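PDB 1BEA: Trypsin/factor XIIA inhibitor from Zea mays, which potently inhibits mammalian trypsin and specifically inhibits activated Hageman factor (factor XIIa), as a monomeric member of the cereal trypsin/alpha-amylase inhibitor family. Local coordinates for residues 5-9 against 53-57; 13-17 against 75-79; 17-23 against 43-48; 25-31 against 83-87. All coordinates share one frame; numbering follows the deposited sequence.

Contact 1: residues 5-9 against 53-57; sequences SCVPG and AYCRC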
loop_
_atom_site.group_PDB
_atom_site.type_symbol
_atom_site.label_atom_id
_atom_site.label_comp_id
_atom_site.label_asym_id
_atom_site.label_seq_id
_atom_site.Cartn_x
_atom_site.Cartn_y
_atom_site.Cartn_z
ATOM N N SER A 5 11.819 0.781 13.458
ATOM C CA SER A 5 10.475 1.321 13.842
ATOM C C SER A 5 9.429 1.190 12.719
ATOM O O SER A 5 8.213 1.192 12.967
ATOM C CB SER A 5 10.603 2.795 14.256
ATOM O OG SER A 5 9.853 3.669 13.420
ATOM N N CYS A 6 9.904 1.080 11.485
ATOM C CA CYS A 6 8.998 0.941 10.365
ATOM C C CYS A 6 8.665 -0.528 10.238
ATOM O O CYS A 6 9.022 -1.174 9.257
ATOM C CB CYS A 6 9.649 1.394 9.064
ATOM S SG CYS A 6 9.977 3.167 8.949
ATOM N N VAL A 7 7.984 -1.051 11.249
ATOM C CA VAL A 7 7.576 -2.451 11.274
ATOM C C VAL A 7 6.118 -2.483 11.718
ATOM O O VAL A 7 5.690 -1.697 12.579
ATOM C CB VAL A 7 8.445 -3.259 12.248
ATOM C CG1 VAL A 7 9.907 -3.033 11.910
ATOM C CG2 VAL A 7 8.169 -2.837 13.692
ATOM N N PRO A 8 5.338 -3.410 11.154
ATOM C CA PRO A 8 3.923 -3.493 11.515
ATOM C C PRO A 8 3.796 -3.631 13.030
ATOM O O PRO A 8 4.536 -4.382 13.655
ATOM C CB PRO A 8 3.442 -4.709 10.742
ATOM C CG PRO A 8 4.452 -4.857 9.629
ATOM C CD PRO A 8 5.736 -4.474 10.221
ATOM N N GLY A 9 2.867 -2.893 13.613
ATOM C CA GLY A 9 2.725 -2.910 15.050
ATOM C C GLY A 9 3.373 -1.632 15.543
ATOM O O GLY A 9 2.702 -0.791 16.128
ATOM N N ALA A 53 6.415 9.898 7.458
ATOM C CA ALA A 53 7.046 10.001 6.157
ATOM C C ALA A 53 8.147 8.999 5.939
ATOM O O ALA A 53 8.209 8.375 4.889
ATOM C CB ALA A 53 7.579 11.403 5.956
ATOM N N TYR A 54 9.020 8.819 6.924
ATOM C CA TYR A 54 10.136 7.859 6.758
ATOM C C TYR A 54 9.742 6.392 6.523
ATOM O O TYR A 54 10.528 5.623 5.957
ATOM C CB TYR A 54 11.137 7.928 7.933
ATOM C CG TYR A 54 10.529 7.876 9.317
ATOM C CD1 TYR A 54 9.995 9.031 9.917
ATOM C CD2 TYR A 54 10.492 6.673 10.039
ATOM C CE1 TYR A 54 9.430 8.992 11.205
ATOM C CE2 TYR A 54 9.923 6.607 11.346
ATOM C CZ TYR A 54 9.395 7.773 11.923
ATOM O OH TYR A 54 8.831 7.726 13.199
ATOM N N CYS A 55 8.539 6.013 6.953
ATOM C CA CYS A 55 8.037 4.644 6.785
ATOM C C CYS A 55 7.056 4.472 5.627
ATOM O O CYS A 55 6.604 3.355 5.402
ATOM C CB CYS A 55 7.285 4.176 8.037
ATOM S SG CYS A 55 8.271 4.034 9.555
ATOM N N ARG A 56 6.744 5.532 4.882
ATOM C CA ARG A 56 5.751 5.409 3.835
ATOM C C ARG A 56 6.069 4.392 2.753
ATOM O O ARG A 56 5.213 3.578 2.396
ATOM C CB ARG A 56 5.415 6.788 3.287
ATOM C CG ARG A 56 4.381 7.473 4.166
ATOM C CD ARG A 56 4.330 8.963 3.982
ATOM N NE ARG A 56 3.609 9.687 5.045
ATOM C CZ ARG A 56 3.631 11.013 5.175
ATOM N NH1 ARG A 56 4.331 11.730 4.323
ATOM N NH2 ARG A 56 2.979 11.621 6.150
ATOM N N CYS A 57 7.295 4.365 2.256
ATOM C CA CYS A 57 7.640 3.388 1.207
ATOM C C CYS A 57 7.605 1.948 1.731
ATOM O O CYS A 57 7.257 0.997 1.028
ATOM C CB CYS A 57 9.032 3.683 0.630
ATOM S SG CYS A 57 9.231 5.245 -0.299
HETATM O O HOH W 1 10.647 5.809 14.594
#
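Cys6 and Cys55 are joined by a disulfide that ties the N-terminal arm to the turn leading into helix 56-65, one of the five bridges of this cereal trypsin/alpha-amylase inhibitor fold. The link is covalent, with SG of Cys6 2.0 Å from SG of Cys55, and its torsion about the S-S bond, -88°, is close to the relaxed value near a right angle. Both cysteines hold SG anti to the carbonyl carbon (chi1 -68° for Cys6 and -64° for Cys55), which turns the two sulfurs toward each other across a CA separation of 5.2 Å. On the arm, Cys6 is the centre of an inverse gamma turn.

Tyr54 and Ser5 supply most of the remaining surface. CD2 of the Tyr54 ring lies 3.7 Å from SG of Cys6, a sulfur-aromatic contact that is oblique to the ring. At the neighbouring ring atom, CE2 of Tyr54, OG of Ser5 comes up to the edge near the ring plane. The buried Cys55 also packs on Ala11, whose backbone is hydrogen-bonded to that of Ser5. The polar ends of Ser5 and Tyr54 do not bond directly; a water spans them, 2.6 Å from OG of Ser5 and 3.0 Å from OH of Tyr54.

Contact 2: residues 13-17 against 75-79; sequences PHNPL and QLEGR
Asn15 and Glu77 bring two irregular backbone segments together, their CA atoms 5.4 Å apart, with neither segment forming helix or strand. Glu77 buries the most surface, and its side chain, bent at chi2 (89°), carries its carboxylate to the backbone of the other segment. There OE2 of Glu77 accepts a hydrogen bond from N of Asn15 at 2.7 Å. The bond is noticeably bent, with an angle of 131° at the hydrogen, and the donor meets the anti side of the oxygen, out of the carboxylate plane. The edge of the His14 ring also lies by this carboxylate, but closer than is plausible, so its exact placing is doubtful.

The contact joins the loop that runs into helix 18-29 to the long connection between helices 56-65 and 88-95, two loops of the disulfide-linked helical fold of the cereal trypsin/alpha-amylase inhibitors, so a side chain of one loop holds the main chain of another. Nearer the backbone of Glu77, its CG packs against CD of Pro16 at 4.0 Å, and Pro16 in turn rests on Ile62 of helix 56-65.

The Asn15 and Glu77 side chains cross at about a right angle. A water lies 2.6 Å from OD1 of Asn15 and 3.1 Å from O of Leu76, placed to donate to either, although its two protons cannot serve every acceptor around it. Gly78 adopts a positive phi, a conformation that glycine takes most easily.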
loop_
_atom_site.group_PDB
_atom_site.type_symbol
_atom_site.label_atom_id
_atom_site.label_comp_id
_atom_site.label_asym_id
_atom_site.label_seq_id
_atom_site.Cartn_x
_atom_site.Cartn_y
_atom_site.Cartn_z
ATOM N N PRO A 13 0.932 0.373 11.062
ATOM C CA PRO A 13 -0.205 -0.377 11.614
ATOM C C PRO A 13 -0.136 -1.817 11.179
ATOM O O PRO A 13 0.513 -2.139 10.197
ATOM C CB PRO A 13 -1.426 0.299 11.003
ATOM C CG PRO A 13 -0.938 1.642 10.603
ATOM C CD PRO A 13 0.496 1.476 10.212
ATOM N N HIS A 14 -0.786 -2.704 11.920
ATOM C CA HIS A 14 -0.776 -4.081 11.504
ATOM C C HIS A 14 -1.734 -4.039 10.329
ATOM O O HIS A 14 -2.599 -3.177 10.289
ATOM C CB HIS A 14 -1.314 -4.980 12.609
ATOM C CG HIS A 14 -0.228 -5.688 13.362
ATOM N ND1 HIS A 14 0.088 -5.387 14.667
ATOM C CD2 HIS A 14 0.667 -6.623 12.961
ATOM C CE1 HIS A 14 1.143 -6.095 15.039
ATOM N NE2 HIS A 14 1.511 -6.856 14.024
ATOM N N ASN A 15 -1.546 -4.921 9.348
ATOM C CA ASN A 15 -2.426 -4.944 8.189
ATOM C C ASN A 15 -2.622 -3.505 7.749
ATOM O O ASN A 15 -3.681 -2.907 7.888
ATOM C CB ASN A 15 -3.719 -5.640 8.589
ATOM C CG ASN A 15 -3.518 -7.146 8.672
ATOM O OD1 ASN A 15 -2.880 -7.737 7.771
ATOM N ND2 ASN A 15 -4.020 -7.776 9.742
ATOM N N PRO A 16 -1.577 -2.946 7.182
ATOM C CA PRO A 16 -1.600 -1.565 6.732
ATOM C C PRO A 16 -2.296 -1.244 5.428
ATOM O O PRO A 16 -2.415 -2.083 4.539
ATOM C CB PRO A 16 -0.119 -1.225 6.654
ATOM C CG PRO A 16 0.503 -2.463 6.185
ATOM C CD PRO A 16 -0.287 -3.592 6.873
ATOM N N LEU A 17 -2.713 0.014 5.330
ATOM C CA LEU A 17 -3.331 0.574 4.147
ATOM C C LEU A 17 -4.468 -0.304 3.574
ATOM O O LEU A 17 -4.518 -0.555 2.373
ATOM C CB LEU A 17 -2.215 0.828 3.097
ATOM C CG LEU A 17 -0.859 1.440 3.536
ATOM C CD1 LEU A 17 0.115 1.504 2.328
ATOM C CD2 LEU A 17 -1.069 2.818 4.067
ATOM N N GLN A 75 1.532 -13.846 11.828
ATOM C CA GLN A 75 0.919 -14.146 10.545
ATOM C C GLN A 75 1.411 -13.141 9.506
ATOM O O GLN A 75 1.915 -12.064 9.839
ATOM C CB GLN A 75 -0.602 -14.050 10.642
ATOM C CG GLN A 75 -1.116 -12.607 10.576
ATOM C CD GLN A 75 -2.298 -12.413 9.627
ATOM O OE1 GLN A 75 -3.289 -11.775 9.989
ATOM N NE2 GLN A 75 -2.193 -12.948 8.405
ATOM N N LEU A 76 1.229 -13.516 8.245
ATOM C CA LEU A 76 1.613 -12.715 7.092
ATOM C C LEU A 76 0.769 -11.463 6.976
ATOM O O LEU A 76 -0.456 -11.540 6.845
ATOM C CB LEU A 76 1.476 -13.560 5.820
ATOM C CG LEU A 76 1.788 -13.092 4.393
ATOM C CD1 LEU A 76 0.588 -12.307 3.833
ATOM C CD2 LEU A 76 3.083 -12.286 4.387
ATOM N N GLU A 77 1.450 -10.320 7.012
ATOM C CA GLU A 77 0.868 -8.993 6.902
ATOM C C GLU A 77 0.925 -8.553 5.433
ATOM O O GLU A 77 1.923 -8.818 4.725
ATOM C CB GLU A 77 1.691 -8.017 7.755
ATOM C CG GLU A 77 0.909 -6.987 8.551
ATOM C CD GLU A 77 0.507 -7.486 9.926
ATOM O OE1 GLU A 77 1.318 -8.128 10.622
ATOM O OE2 GLU A 77 -0.646 -7.238 10.319
ATOM N N GLY A 78 -0.159 -7.916 4.994
ATOM C CA GLY A 78 -0.259 -7.390 3.648
ATOM C C GLY A 78 -0.082 -8.352 2.496
ATOM O O GLY A 78 -0.441 -9.518 2.569
ATOM N N ARG A 79 0.455 -7.816 1.415
ATOM C CA ARG A 79 0.701 -8.559 0.190
ATOM C C ARG A 79 -0.509 -8.650 -0.716
ATOM O O ARG A 79 -1.612 -8.977 -0.258
ATOM C CB ARG A 79 1.183 -9.964 0.478
ATOM C CG ARG A 79 1.552 -10.705 -0.780
ATOM C CD ARG A 79 2.441 -11.913 -0.509
ATOM N NE ARG A 79 2.712 -12.685 -1.736
ATOM C CZ ARG A 79 3.911 -12.818 -2.310
ATOM N NH1 ARG A 79 4.988 -12.237 -1.785
ATOM N NH2 ARG A 79 4.025 -13.516 -3.437
HETATM O O HOH W 2 -3.304 -10.320 7.381
#

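Contact 3: residues 17-23 against 43-48; sequences LPSCRWY and RCCREL
Glu47 reaches across from helix 37-49 to the first turn of helix 18-29 and grips Ser19 with both carboxylate oxygens. OE1 of Glu47 accepts from the backbone N of Ser19 at 2.9 Å through its syn lone pair, in a fairly straight bond (151° at the hydrogen). OE2 of Glu47 accepts a hydrogen bond from OG of Ser19 at 3.1 Å, approached from above the carboxylate plane. With chi1 at -75°, Ser19 keeps OG beside its own backbone N, which lets one carboxylate serve both donors. The N-terminal end of helix 18-29 probably favours the negative charge here. With an alanine in place of Glu47, the amide and hydroxyl of Ser19 would probably lack both carboxylate acceptors, leaving OG freer to turn.

Next to this polar grip, O of Leu17, at the N-cap position, accepts from N of both Cys20 and Arg21. The Cys20-Cys44 disulfide (SG to SG 2.0 Å) joins the helices covalently, and the edge of the Tyr23 ring meets SG of Cys44, while the Tyr23 hydroxyl hydrogen-bonds to Glu103. Alongside, CD1 of Leu17 touches CD1 of Leu48 at 3.7 Å.

The result is a disulfide-linked helix pair of the inhibitor's helical fold, its local axes 7.8 Å apart and roughly antiparallel, at 143°; helix 56-65 packs against Leu17 and Cys20 through Leu60 and Leu63, and Phe94 of helix 88-95 meets Tyr23 edge-to-face.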
loop_
_atom_site.group_PDB
_atom_site.type_symbol
_atom_site.label_atom_id
_atom_site.label_comp_id
_atom_site.label_asym_id
_atom_site.label_seq_id
_atom_site.Cartn_x
_atom_site.Cartn_y
_atom_site.Cartn_z
ATOM N N LEU A 17 -2.713 0.014 5.330
ATOM C CA LEU A 17 -3.331 0.574 4.147
ATOM C C LEU A 17 -4.468 -0.304 3.574
ATOM O O LEU A 17 -4.518 -0.555 2.373
ATOM C CB LEU A 17 -2.215 0.828 3.097
ATOM C CG LEU A 17 -0.859 1.440 3.536
ATOM C CD1 LEU A 17 0.115 1.504 2.328
ATOM C CD2 LEU A 17 -1.069 2.818 4.067
ATOM N N PRO A 18 -5.446 -0.704 4.431
ATOM C CA PRO A 18 -6.583 -1.548 4.028
ATOM C C PRO A 18 -7.324 -0.935 2.862
ATOM O O PRO A 18 -7.797 -1.661 1.998
ATOM C CB PRO A 18 -7.505 -1.578 5.260
ATOM C CG PRO A 18 -6.702 -1.095 6.400
ATOM C CD PRO A 18 -5.565 -0.255 5.840
ATOM N N SER A 19 -7.459 0.397 2.864
ATOM C CA SER A 19 -8.183 1.097 1.796
ATOM C C SER A 19 -7.357 1.184 0.522
ATOM O O SER A 19 -7.899 1.353 -0.581
ATOM C CB SER A 19 -8.532 2.538 2.196
ATOM O OG SER A 19 -9.600 2.608 3.127
ATOM N N CYS A 20 -6.038 1.127 0.657
ATOM C CA CYS A 20 -5.225 1.218 -0.552
ATOM C C CYS A 20 -5.353 -0.068 -1.280
ATOM O O CYS A 20 -5.400 -0.046 -2.490
ATOM C CB CYS A 20 -3.787 1.485 -0.202
ATOM S SG CYS A 20 -3.578 3.165 0.454
ATOM N N ARG A 21 -5.444 -1.187 -0.538
ATOM C CA ARG A 21 -5.639 -2.534 -1.124
ATOM C C ARG A 21 -6.775 -2.516 -2.125
ATOM O O ARG A 21 -6.572 -2.932 -3.268
ATOM C CB ARG A 21 -5.992 -3.578 -0.057
ATOM C CG ARG A 21 -6.167 -4.995 -0.602
ATOM C CD ARG A 21 -6.334 -6.036 0.512
ATOM N NE ARG A 21 -5.095 -6.291 1.255
ATOM C CZ ARG A 21 -4.055 -7.008 0.807
ATOM N NH1 ARG A 21 -4.059 -7.554 -0.417
ATOM N NH2 ARG A 21 -2.987 -7.166 1.593
ATOM N N TRP A 22 -7.952 -2.028 -1.688
ATOM C CA TRP A 22 -9.208 -1.920 -2.466
ATOM C C TRP A 22 -9.174 -0.906 -3.570
ATOM O O TRP A 22 -9.847 -1.069 -4.585
ATOM C CB TRP A 22 -10.393 -1.527 -1.560
ATOM C CG TRP A 22 -10.762 -2.572 -0.606
ATOM C CD1 TRP A 22 -11.110 -2.393 0.696
ATOM C CD2 TRP A 22 -10.724 -3.985 -0.827
ATOM N NE1 TRP A 22 -11.282 -3.611 1.306
ATOM C CE2 TRP A 22 -11.050 -4.608 0.399
ATOM C CE3 TRP A 22 -10.443 -4.797 -1.943
ATOM C CZ2 TRP A 22 -11.102 -5.999 0.541
ATOM C CZ3 TRP A 22 -10.496 -6.159 -1.804
ATOM C CH2 TRP A 22 -10.823 -6.757 -0.569
ATOM N N TYR A 23 -8.456 0.184 -3.336
ATOM C CA TYR A 23 -8.312 1.206 -4.362
ATOM C C TYR A 23 -7.494 0.557 -5.509
ATOM O O TYR A 23 -7.814 0.700 -6.678
ATOM C CB TYR A 23 -7.594 2.421 -3.777
ATOM C CG TYR A 23 -7.197 3.467 -4.794
ATOM C CD1 TYR A 23 -8.003 3.726 -5.900
ATOM C CD2 TYR A 23 -6.039 4.221 -4.635
ATOM C CE1 TYR A 23 -7.670 4.704 -6.819
ATOM C CE2 TYR A 23 -5.695 5.212 -5.556
ATOM C CZ TYR A 23 -6.517 5.449 -6.645
ATOM O OH TYR A 23 -6.191 6.417 -7.587
ATOM N N ARG A 43 -9.368 7.951 0.876
ATOM C CA ARG A 43 -9.224 7.074 2.033
ATOM C C ARG A 43 -7.905 6.311 2.077
ATOM O O ARG A 43 -7.356 6.060 3.149
ATOM C CB ARG A 43 -10.453 6.151 2.115
ATOM C CG ARG A 43 -11.766 6.934 2.317
ATOM C CD ARG A 43 -12.965 6.036 2.542
ATOM N NE ARG A 43 -12.581 4.751 3.125
ATOM C CZ ARG A 43 -12.478 4.523 4.438
ATOM N NH1 ARG A 43 -12.737 5.505 5.300
ATOM N NH2 ARG A 43 -12.108 3.319 4.892
ATOM N N CYS A 44 -7.385 5.941 0.918
ATOM C CA CYS A 44 -6.094 5.278 0.862
ATOM C C CYS A 44 -4.997 6.336 1.197
ATOM O O CYS A 44 -4.102 6.125 2.014
ATOM C CB CYS A 44 -5.908 4.743 -0.552
ATOM S SG CYS A 44 -4.181 4.425 -1.005
ATOM N N CYS A 45 -5.100 7.490 0.549
ATOM C CA CYS A 45 -4.146 8.579 0.741
ATOM C C CYS A 45 -4.132 8.942 2.190
ATOM O O CYS A 45 -3.097 9.014 2.802
ATOM C CB CYS A 45 -4.542 9.794 -0.087
ATOM S SG CYS A 45 -4.261 9.518 -1.879
ATOM N N ARG A 46 -5.303 9.173 2.741
ATOM C CA ARG A 46 -5.400 9.503 4.152
ATOM C C ARG A 46 -4.650 8.489 5.001
ATOM O O ARG A 46 -3.942 8.872 5.931
ATOM C CB ARG A 46 -6.864 9.535 4.553
ATOM C CG ARG A 46 -7.169 10.412 5.733
ATOM C CD ARG A 46 -6.966 9.614 7.000
ATOM N NE ARG A 46 -8.216 9.397 7.716
ATOM C CZ ARG A 46 -8.643 8.208 8.137
ATOM N NH1 ARG A 46 -7.920 7.106 7.916
ATOM N NH2 ARG A 46 -9.801 8.119 8.786
ATOM N N GLU A 47 -4.787 7.198 4.697
ATOM C CA GLU A 47 -4.110 6.159 5.476
ATOM C C GLU A 47 -2.577 6.171 5.338
ATOM O O GLU A 47 -1.835 5.901 6.303
ATOM C CB GLU A 47 -4.629 4.773 5.061
ATOM C CG GLU A 47 -5.850 4.373 5.813
ATOM C CD GLU A 47 -6.593 3.213 5.171
ATOM O OE1 GLU A 47 -6.020 2.524 4.292
ATOM O OE2 GLU A 47 -7.757 2.993 5.558
ATOM N N LEU A 48 -2.123 6.441 4.119
ATOM C CA LEU A 48 -0.706 6.506 3.810
ATOM C C LEU A 48 -0.074 7.727 4.486
ATOM O O LEU A 48 1.073 7.694 4.932
ATOM C CB LEU A 48 -0.536 6.590 2.289
ATOM C CG LEU A 48 0.805 6.263 1.593
ATOM C CD1 LEU A 48 1.461 4.993 2.132
ATOM C CD2 LEU A 48 0.520 6.119 0.093
#

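Contact 4: residues 25-31 against 83-87; sequences TSRTCGI and LPGCP
Cys29 and Cys86 form the covalent centre of this contact, SG to SG 2.0 Å, with a torsion of -68° about the S-S bond. The two halves differ in shape: SG of Cys29 lies beside its backbone N, whereas SG of Cys86 is anti to N (chi1 -175°), reaching out from its loop to meet the helix end. Around the bridge, a single methyl of Leu83 does most of the apolar work. Its CD1 lies 4.1 Å from SG of Cys29, and at the same distance from it are CG2 of Thr25 and CD1 of Ile31, the Thr25 side chain crossing Leu83 at about a right angle. On another side of the bridge, OG1 of Thr28 comes to 3.8 Å from SG of Cys86, though its hydrogen bond goes to O of Val24.

This bridge ties the C-terminal end of helix 18-29 to a type II beta turn, Leu83 to Cys86, that precedes helix 88-95. Gly85 has a positive phi within that turn. Gly30, likewise with positive phi, takes the chain out of the helix toward the protease-binding loop, which carries the active-site Arg34.

Thr25 holds the exit: its OG1 donates to O of Ile31 at 2.8 Å while its backbone O accepts from N of Ile31. A valine in place of Thr25, lacking the hydroxyl, would probably let the Ile31 carbonyl, and with it the exit from the helix, shift. Further out, Gln91 of helix 88-95 packs against Thr25, Thr28 and Cys29.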
loop_
_atom_site.group_PDB
_atom_site.type_symbol
_atom_site.label_atom_id
_atom_site.label_comp_id
_atom_site.label_asym_id
_atom_site.label_seq_id
_atom_site.Cartn_x
_atom_site.Cartn_y
_atom_site.Cartn_z
ATOM N N THR A 25 -7.216 -2.742 -6.227
ATOM C CA THR A 25 -7.936 -3.809 -6.941
ATOM C C THR A 25 -9.096 -3.268 -7.799
ATOM O O THR A 25 -9.544 -3.904 -8.792
ATOM C CB THR A 25 -8.506 -4.879 -5.986
ATOM O OG1 THR A 25 -9.369 -4.267 -5.020
ATOM C CG2 THR A 25 -7.419 -5.575 -5.300
ATOM N N SER A 26 -9.584 -2.096 -7.410
ATOM C CA SER A 26 -10.666 -1.483 -8.126
ATOM C C SER A 26 -10.170 -1.256 -9.521
ATOM O O SER A 26 -10.785 -1.713 -10.487
ATOM C CB SER A 26 -11.013 -0.156 -7.493
ATOM O OG SER A 26 -11.737 -0.377 -6.307
ATOM N N ARG A 27 -9.026 -0.578 -9.600
ATOM C CA ARG A 27 -8.387 -0.239 -10.872
ATOM C C ARG A 27 -7.802 -1.382 -11.697
ATOM O O ARG A 27 -8.090 -1.530 -12.873
ATOM C CB ARG A 27 -7.306 0.810 -10.644
ATOM C CG ARG A 27 -6.637 1.238 -11.930
ATOM C CD ARG A 27 -6.091 2.639 -11.823
ATOM N NE ARG A 27 -5.490 3.192 -13.052
ATOM C CZ ARG A 27 -4.804 2.518 -13.983
ATOM N NH1 ARG A 27 -4.591 1.210 -13.902
ATOM N NH2 ARG A 27 -4.292 3.181 -15.014
ATOM N N THR A 28 -6.972 -2.208 -11.100
ATOM C CA THR A 28 -6.358 -3.278 -11.863
ATOM C C THR A 28 -7.240 -4.499 -12.066
ATOM O O THR A 28 -7.231 -5.094 -13.143
ATOM C CB THR A 28 -5.080 -3.698 -11.196
ATOM O OG1 THR A 28 -5.389 -4.337 -9.945
ATOM C CG2 THR A 28 -4.211 -2.455 -10.962
ATOM N N CYS A 29 -7.993 -4.869 -11.042
ATOM C CA CYS A 29 -8.848 -6.017 -11.172
ATOM C C CYS A 29 -10.287 -5.688 -11.445
ATOM O O CYS A 29 -11.028 -6.596 -11.838
ATOM C CB CYS A 29 -8.834 -6.859 -9.919
ATOM S SG CYS A 29 -7.188 -7.252 -9.333
ATOM N N GLY A 30 -10.717 -4.447 -11.228
ATOM C CA GLY A 30 -12.130 -4.143 -11.466
ATOM C C GLY A 30 -13.054 -4.563 -10.302
ATOM O O GLY A 30 -14.265 -4.591 -10.442
ATOM N N ILE A 31 -12.485 -4.902 -9.148
ATOM C CA ILE A 31 -13.308 -5.244 -8.016
ATOM C C ILE A 31 -12.917 -4.443 -6.773
ATOM O O ILE A 31 -11.737 -4.213 -6.473
ATOM C CB ILE A 31 -13.274 -6.752 -7.678
ATOM C CG1 ILE A 31 -11.917 -7.088 -7.102
ATOM C CG2 ILE A 31 -13.702 -7.633 -8.926
ATOM C CD1 ILE A 31 -11.969 -7.175 -5.627
ATOM N N LEU A 83 -6.128 -12.589 -8.045
ATOM C CA LEU A 83 -7.569 -12.574 -7.967
ATOM C C LEU A 83 -7.952 -13.161 -9.310
ATOM O O LEU A 83 -7.241 -12.990 -10.296
ATOM C CB LEU A 83 -8.068 -11.154 -7.807
ATOM C CG LEU A 83 -7.888 -10.703 -6.356
ATOM C CD1 LEU A 83 -8.604 -9.383 -6.110
ATOM C CD2 LEU A 83 -8.462 -11.779 -5.424
ATOM N N PRO A 84 -9.070 -13.889 -9.369
ATOM C CA PRO A 84 -9.433 -14.466 -10.659
ATOM C C PRO A 84 -9.151 -13.473 -11.767
ATOM O O PRO A 84 -9.558 -12.328 -11.672
ATOM C CB PRO A 84 -10.914 -14.747 -10.509
ATOM C CG PRO A 84 -11.062 -15.059 -9.085
ATOM C CD PRO A 84 -10.073 -14.197 -8.333
ATOM N N GLY A 85 -8.418 -13.898 -12.794
ATOM C CA GLY A 85 -8.121 -13.017 -13.911
ATOM C C GLY A 85 -7.567 -11.632 -13.598
ATOM O O GLY A 85 -7.949 -10.650 -14.250
ATOM N N CYS A 86 -6.659 -11.566 -12.618
ATOM C CA CYS A 86 -6.001 -10.323 -12.200
ATOM C C CYS A 86 -4.755 -10.700 -11.415
ATOM O O CYS A 86 -4.722 -10.704 -10.177
ATOM C CB CYS A 86 -6.917 -9.497 -11.331
ATOM S SG CYS A 86 -6.134 -7.926 -10.945
ATOM N N PRO A 87 -3.702 -11.045 -12.144
ATOM C CA PRO A 87 -2.441 -11.438 -11.516
ATOM C C PRO A 87 -1.827 -10.386 -10.606
ATOM O O PRO A 87 -1.857 -9.175 -10.881
ATOM C CB PRO A 87 -1.536 -11.782 -12.701
ATOM C CG PRO A 87 -2.145 -11.096 -13.861
ATOM C CD PRO A 87 -3.622 -11.047 -13.613
#

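In the fold
From the N terminus, the arm at 5-9 is closed onto 53-57 by contact 1, a loop that encloses helices 18-29 and 37-49. Contact 2 begins inside that loop, at 13-17, but ends beyond it at 75-79, so the two cross; it joins the loop before helix 18-29 to the connection between helices 56-65 and 88-95. Contact 3, pairing helices 18-29 and 37-49, is the shortest closure and nests within both, sharing Leu17 with contact 2. Contact 4 crosses all three and ties the end of helix 18-29 to the turn before helix 88-95. Its centre lies about 26 Å from that of contact 1, on the opposite side of the chain's centre.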